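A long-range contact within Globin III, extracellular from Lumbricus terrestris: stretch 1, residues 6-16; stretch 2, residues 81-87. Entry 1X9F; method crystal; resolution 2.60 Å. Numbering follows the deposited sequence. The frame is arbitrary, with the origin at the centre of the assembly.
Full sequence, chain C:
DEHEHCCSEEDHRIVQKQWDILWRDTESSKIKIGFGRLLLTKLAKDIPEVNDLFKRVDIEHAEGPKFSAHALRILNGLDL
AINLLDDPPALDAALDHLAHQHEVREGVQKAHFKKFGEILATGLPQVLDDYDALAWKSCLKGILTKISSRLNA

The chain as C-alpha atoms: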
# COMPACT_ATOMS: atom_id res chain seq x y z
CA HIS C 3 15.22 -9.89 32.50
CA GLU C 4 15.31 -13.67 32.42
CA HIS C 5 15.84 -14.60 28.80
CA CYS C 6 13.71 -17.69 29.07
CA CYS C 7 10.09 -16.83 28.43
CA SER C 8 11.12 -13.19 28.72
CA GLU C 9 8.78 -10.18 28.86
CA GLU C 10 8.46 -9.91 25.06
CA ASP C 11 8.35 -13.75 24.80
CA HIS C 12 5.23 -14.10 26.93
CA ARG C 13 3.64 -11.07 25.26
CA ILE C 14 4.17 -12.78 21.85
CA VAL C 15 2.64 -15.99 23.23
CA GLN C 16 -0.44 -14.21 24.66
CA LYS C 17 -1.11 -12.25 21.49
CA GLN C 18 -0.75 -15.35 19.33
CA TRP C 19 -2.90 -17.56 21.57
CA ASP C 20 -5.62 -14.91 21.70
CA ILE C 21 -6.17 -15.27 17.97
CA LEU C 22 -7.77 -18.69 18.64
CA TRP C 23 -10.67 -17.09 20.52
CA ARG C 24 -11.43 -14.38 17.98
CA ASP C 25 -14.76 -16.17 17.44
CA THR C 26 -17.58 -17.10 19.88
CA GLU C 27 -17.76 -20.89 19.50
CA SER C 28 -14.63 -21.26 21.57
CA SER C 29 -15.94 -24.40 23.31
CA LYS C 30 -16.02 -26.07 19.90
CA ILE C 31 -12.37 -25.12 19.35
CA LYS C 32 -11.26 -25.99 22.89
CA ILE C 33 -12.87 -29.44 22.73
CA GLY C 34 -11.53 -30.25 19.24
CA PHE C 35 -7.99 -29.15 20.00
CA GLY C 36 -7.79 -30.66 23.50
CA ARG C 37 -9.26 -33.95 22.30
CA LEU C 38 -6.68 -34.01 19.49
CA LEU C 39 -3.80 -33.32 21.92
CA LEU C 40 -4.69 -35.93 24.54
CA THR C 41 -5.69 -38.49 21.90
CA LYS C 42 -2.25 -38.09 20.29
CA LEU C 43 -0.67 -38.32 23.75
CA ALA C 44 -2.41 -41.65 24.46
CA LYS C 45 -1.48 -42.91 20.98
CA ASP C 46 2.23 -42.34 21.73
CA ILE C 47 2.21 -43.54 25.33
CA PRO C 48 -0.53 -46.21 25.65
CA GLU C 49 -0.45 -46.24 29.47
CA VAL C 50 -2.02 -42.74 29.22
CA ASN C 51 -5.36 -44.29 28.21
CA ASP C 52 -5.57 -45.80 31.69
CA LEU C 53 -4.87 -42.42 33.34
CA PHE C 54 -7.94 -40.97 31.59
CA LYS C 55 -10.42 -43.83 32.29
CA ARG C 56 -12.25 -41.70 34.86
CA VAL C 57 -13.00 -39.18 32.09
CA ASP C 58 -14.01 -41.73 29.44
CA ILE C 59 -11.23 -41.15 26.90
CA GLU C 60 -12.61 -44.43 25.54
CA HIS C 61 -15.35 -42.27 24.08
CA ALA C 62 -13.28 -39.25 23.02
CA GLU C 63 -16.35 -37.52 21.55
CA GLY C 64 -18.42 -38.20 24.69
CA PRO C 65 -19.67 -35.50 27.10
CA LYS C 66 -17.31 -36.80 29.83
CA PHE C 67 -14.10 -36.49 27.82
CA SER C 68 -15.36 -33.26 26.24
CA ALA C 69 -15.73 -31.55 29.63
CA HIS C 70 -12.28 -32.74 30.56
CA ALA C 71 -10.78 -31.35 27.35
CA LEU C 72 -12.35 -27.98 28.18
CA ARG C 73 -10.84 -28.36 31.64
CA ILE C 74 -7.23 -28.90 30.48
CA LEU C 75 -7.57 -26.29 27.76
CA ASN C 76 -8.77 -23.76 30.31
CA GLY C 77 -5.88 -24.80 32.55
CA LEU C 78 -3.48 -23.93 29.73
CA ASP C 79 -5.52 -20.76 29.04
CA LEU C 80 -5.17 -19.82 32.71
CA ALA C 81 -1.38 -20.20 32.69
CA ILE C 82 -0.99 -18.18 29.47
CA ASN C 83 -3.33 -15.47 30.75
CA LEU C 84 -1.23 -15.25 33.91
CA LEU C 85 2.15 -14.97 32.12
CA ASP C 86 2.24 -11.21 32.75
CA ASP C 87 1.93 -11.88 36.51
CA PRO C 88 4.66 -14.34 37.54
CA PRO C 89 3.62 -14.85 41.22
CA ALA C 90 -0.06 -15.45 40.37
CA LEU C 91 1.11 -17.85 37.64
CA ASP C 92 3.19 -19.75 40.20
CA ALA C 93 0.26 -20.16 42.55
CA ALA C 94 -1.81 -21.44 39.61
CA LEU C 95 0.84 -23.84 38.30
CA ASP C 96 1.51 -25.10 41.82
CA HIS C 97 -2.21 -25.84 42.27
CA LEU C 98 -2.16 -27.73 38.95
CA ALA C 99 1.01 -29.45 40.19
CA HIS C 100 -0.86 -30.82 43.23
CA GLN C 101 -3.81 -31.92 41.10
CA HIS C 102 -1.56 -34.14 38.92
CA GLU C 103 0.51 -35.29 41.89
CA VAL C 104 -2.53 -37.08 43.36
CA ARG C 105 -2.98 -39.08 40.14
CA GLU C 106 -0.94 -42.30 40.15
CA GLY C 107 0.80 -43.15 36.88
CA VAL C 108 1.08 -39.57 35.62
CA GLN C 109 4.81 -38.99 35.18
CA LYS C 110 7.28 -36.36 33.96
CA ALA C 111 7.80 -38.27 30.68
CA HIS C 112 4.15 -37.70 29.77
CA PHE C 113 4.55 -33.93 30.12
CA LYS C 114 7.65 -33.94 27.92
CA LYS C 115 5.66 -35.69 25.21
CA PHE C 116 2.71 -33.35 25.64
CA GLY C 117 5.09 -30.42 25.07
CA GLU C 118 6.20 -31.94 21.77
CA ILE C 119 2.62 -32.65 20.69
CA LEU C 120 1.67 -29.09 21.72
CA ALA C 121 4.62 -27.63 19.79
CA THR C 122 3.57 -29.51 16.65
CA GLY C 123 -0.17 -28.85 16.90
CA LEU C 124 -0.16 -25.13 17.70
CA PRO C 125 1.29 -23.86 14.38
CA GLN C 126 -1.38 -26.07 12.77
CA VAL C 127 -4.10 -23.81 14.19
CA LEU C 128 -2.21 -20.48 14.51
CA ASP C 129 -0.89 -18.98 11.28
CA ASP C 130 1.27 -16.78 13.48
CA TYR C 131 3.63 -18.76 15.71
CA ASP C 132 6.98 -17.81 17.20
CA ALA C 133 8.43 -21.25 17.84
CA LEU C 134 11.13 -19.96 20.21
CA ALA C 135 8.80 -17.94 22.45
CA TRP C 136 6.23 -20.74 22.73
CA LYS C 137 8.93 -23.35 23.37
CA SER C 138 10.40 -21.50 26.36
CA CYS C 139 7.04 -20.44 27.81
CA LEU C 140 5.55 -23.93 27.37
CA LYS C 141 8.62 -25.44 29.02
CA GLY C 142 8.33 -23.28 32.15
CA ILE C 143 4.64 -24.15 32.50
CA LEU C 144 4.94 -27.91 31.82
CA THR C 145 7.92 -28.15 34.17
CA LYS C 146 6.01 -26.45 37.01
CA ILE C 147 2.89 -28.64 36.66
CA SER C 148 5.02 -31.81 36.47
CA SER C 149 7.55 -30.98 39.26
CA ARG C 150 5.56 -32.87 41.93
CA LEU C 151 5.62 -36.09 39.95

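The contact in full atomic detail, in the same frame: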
# COMPACT_ATOMS: atom_id res chain seq x y z
N CYS C 6 14.53 -16.53 29.30
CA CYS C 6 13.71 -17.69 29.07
C CYS C 6 12.29 -17.30 29.36
O CYS C 6 11.96 -16.95 30.50
CB CYS C 6 14.16 -18.80 30.00
SG CYS C 6 14.30 -20.35 29.11
N CYS C 7 11.44 -17.36 28.34
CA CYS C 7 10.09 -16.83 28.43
C CYS C 7 10.14 -15.42 29.02
O CYS C 7 9.52 -15.12 30.05
CB CYS C 7 9.19 -17.76 29.25
SG CYS C 7 7.44 -17.34 29.11
N SER C 8 10.92 -14.58 28.35
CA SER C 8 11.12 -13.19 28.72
C SER C 8 9.82 -12.39 28.63
O SER C 8 8.77 -12.92 28.24
CB SER C 8 12.15 -12.57 27.77
OG SER C 8 11.64 -12.51 26.45
N GLU C 9 9.90 -11.11 28.99
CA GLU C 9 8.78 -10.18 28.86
C GLU C 9 8.15 -10.24 27.47
O GLU C 9 6.97 -10.59 27.34
CB GLU C 9 9.23 -8.75 29.14
CG GLU C 9 9.65 -8.46 30.58
CD GLU C 9 8.51 -8.58 31.59
OE1 GLU C 9 8.81 -8.83 32.77
OE2 GLU C 9 7.32 -8.42 31.21
N GLU C 10 8.93 -9.88 26.45
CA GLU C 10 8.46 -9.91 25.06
C GLU C 10 7.99 -11.30 24.65
O GLU C 10 6.97 -11.43 23.98
CB GLU C 10 9.54 -9.41 24.08
CG GLU C 10 9.67 -7.88 23.95
CD GLU C 10 8.65 -7.27 23.01
OE1 GLU C 10 8.81 -7.39 21.77
OE2 GLU C 10 7.68 -6.65 23.51
N ASP C 11 8.73 -12.34 25.06
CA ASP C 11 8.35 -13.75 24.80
C ASP C 11 6.90 -14.04 25.19
O ASP C 11 6.11 -14.48 24.35
CB ASP C 11 9.24 -14.73 25.56
CG ASP C 11 10.60 -14.93 24.91
OD1 ASP C 11 11.52 -15.38 25.63
OD2 ASP C 11 10.85 -14.69 23.71
N HIS C 12 6.57 -13.78 26.45
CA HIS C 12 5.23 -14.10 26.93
C HIS C 12 4.15 -13.19 26.33
O HIS C 12 3.00 -13.59 26.22
CB HIS C 12 5.18 -14.20 28.46
CG HIS C 12 5.04 -12.88 29.17
ND1 HIS C 12 5.99 -12.41 30.05
CD2 HIS C 12 4.04 -11.96 29.17
CE1 HIS C 12 5.60 -11.25 30.54
NE2 HIS C 12 4.42 -10.95 30.02
N ARG C 13 4.55 -11.99 25.93
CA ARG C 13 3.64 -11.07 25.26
C ARG C 13 3.34 -11.59 23.84
O ARG C 13 2.20 -11.48 23.37
CB ARG C 13 4.26 -9.66 25.24
CG ARG C 13 3.37 -8.57 24.64
CD ARG C 13 4.10 -7.26 24.27
NE ARG C 13 5.11 -7.43 23.21
CZ ARG C 13 4.84 -7.60 21.91
NH1 ARG C 13 3.59 -7.65 21.48
NH2 ARG C 13 5.84 -7.74 21.05
N ILE C 14 4.35 -12.16 23.17
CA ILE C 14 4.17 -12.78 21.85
C ILE C 14 3.23 -13.98 21.97
O ILE C 14 2.31 -14.14 21.16
CB ILE C 14 5.54 -13.21 21.22
CG1 ILE C 14 6.49 -12.02 21.04
CG2 ILE C 14 5.33 -13.93 19.88
CD1 ILE C 14 6.08 -11.01 19.97
N VAL C 15 3.46 -14.80 22.99
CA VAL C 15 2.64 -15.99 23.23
C VAL C 15 1.17 -15.63 23.47
O VAL C 15 0.28 -16.24 22.87
CB VAL C 15 3.24 -16.86 24.37
CG1 VAL C 15 2.23 -17.89 24.88
CG2 VAL C 15 4.51 -17.56 23.90
N GLN C 16 0.92 -14.63 24.31
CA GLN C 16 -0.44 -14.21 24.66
C GLN C 16 -1.22 -13.66 23.48
O GLN C 16 -2.40 -13.97 23.31
CB GLN C 16 -0.40 -13.17 25.78
CG GLN C 16 0.01 -13.75 27.10
CD GLN C 16 0.00 -12.74 28.23
OE1 GLN C 16 0.50 -11.62 28.09
NE2 GLN C 16 -0.54 -13.14 29.37
N ALA C 81 -2.82 -20.44 32.62
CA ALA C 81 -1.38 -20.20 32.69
C ALA C 81 -0.96 -19.06 31.74
O ALA C 81 -0.34 -18.09 32.17
CB ALA C 81 -0.62 -21.48 32.37
N ILE C 82 -1.33 -19.19 30.47
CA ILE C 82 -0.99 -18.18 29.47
C ILE C 82 -1.53 -16.80 29.87
O ILE C 82 -0.82 -15.79 29.74
CB ILE C 82 -1.50 -18.58 28.06
CG1 ILE C 82 -0.75 -19.84 27.57
CG2 ILE C 82 -1.37 -17.41 27.06
CD1 ILE C 82 -1.27 -20.38 26.24
N ASN C 83 -2.77 -16.75 30.36
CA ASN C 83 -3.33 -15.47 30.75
C ASN C 83 -2.73 -14.91 32.03
O ASN C 83 -2.98 -13.76 32.37
CB ASN C 83 -4.86 -15.52 30.83
CG ASN C 83 -5.51 -15.23 29.49
OD1 ASN C 83 -5.81 -14.08 29.17
ND2 ASN C 83 -5.70 -16.27 28.69
N LEU C 84 -1.93 -15.72 32.72
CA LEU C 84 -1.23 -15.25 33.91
C LEU C 84 0.27 -15.03 33.67
O LEU C 84 1.01 -14.72 34.62
CB LEU C 84 -1.48 -16.16 35.12
CG LEU C 84 -2.87 -16.06 35.77
CD1 LEU C 84 -3.03 -17.08 36.89
CD2 LEU C 84 -3.19 -14.65 36.29
N LEU C 85 0.73 -15.16 32.43
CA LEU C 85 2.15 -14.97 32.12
C LEU C 85 2.68 -13.58 32.48
O LEU C 85 3.84 -13.44 32.88
CB LEU C 85 2.45 -15.33 30.66
CG LEU C 85 2.51 -16.82 30.33
CD1 LEU C 85 2.42 -17.05 28.83
CD2 LEU C 85 3.76 -17.49 30.90
N ASP C 86 1.83 -12.56 32.37
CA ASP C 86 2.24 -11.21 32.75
C ASP C 86 2.15 -10.95 34.26
O ASP C 86 2.18 -9.80 34.68
CB ASP C 86 1.44 -10.14 31.99
CG ASP C 86 2.21 -8.83 31.86
OD1 ASP C 86 1.57 -7.77 31.68
OD2 ASP C 86 3.46 -8.76 31.93
N ASP C 87 2.05 -12.01 35.05
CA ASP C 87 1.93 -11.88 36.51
C ASP C 87 2.58 -13.11 37.16
O ASP C 87 1.89 -13.99 37.68
CB ASP C 87 0.45 -11.74 36.90
CG ASP C 87 0.25 -11.42 38.38
OD1 ASP C 87 1.16 -11.66 39.21
OD2 ASP C 87 -0.81 -10.94 38.82

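The first turns of one helix pack against the last part of another helix and the type I turn from Leu84 to Asp87, in a small, mixed contact where two side-chain hydrogen bonds lie to one side of a patch of apolar side chains. Touching residues are at least 66 positions apart in sequence, and the two stretches together bury 367 Å². The backbones come closest at two places about one helical turn apart: the CA atoms of His12 and Leu85 lie 6.1 Å from each other, and those of Gln16 and Ile82 6.3 Å.

The helix of the first stretch begins at Glu9. Ser8 occupies its N-cap position, where Ser8 OG accepts from Asp11 N at 3.2 Å; in return Ser8 N donates to Asp11 OD1 at 2.9 Å, so the capping bond is paired with a second hydrogen bond between the same residues. Glu10 and Arg13 form a salt bridge, with Arg13 NE 2.7 Å from Glu10 OE2, but neither touches the second stretch. The residues that do, His12, Val15 and Gln16, recur at the spacing expected of one helix face, joined by Cys7 and Glu9 near the helix start.

Gln16 makes the shorter of the two bonds. Its CA-to-CB bond points sideways, yet the extended chain, with chi2 at -178°, brings its amide to the second stretch, and Gln16 NE2 donates to Ile82 O at 2.7 Å. That carbonyl also accepts from Leu85 N at 3.2 Å, so the side-chain amide adds a second donor to an acceptor already used by the backbone. Beside this polar link, Gln16 CG rests 3.9 Å from Ile82 CG2.

The CA-to-CB bond of Leu85, within the type I turn, points toward the first stretch, and Leu85 loses more area to the contact than any other residue. Its CD1 lies 4.0 Å from Val15 CG1 and its CD2 4.1 Å from Cys7 SG, so its two methyls reach different neighbours. Val15 CG1 also meets Ile82 CG2 at 4.2 Å, extending the apolar patch toward the helix of the second stretch.

The second bond joins His12 to Asp86: His12 NE2 donates to Asp86 OD2 at 3.1 Å, with a moderately bent N-H...acceptor angle of 139°. Leu85 O and Asp86 N lie over one face of the imidazole, so the ring packs against turn backbone while its NE2 reaches the carboxylate. Glu9 OE2 also approaches Asp86 OD2, at 3.9 Å, placing like charges close together at this edge of the contact.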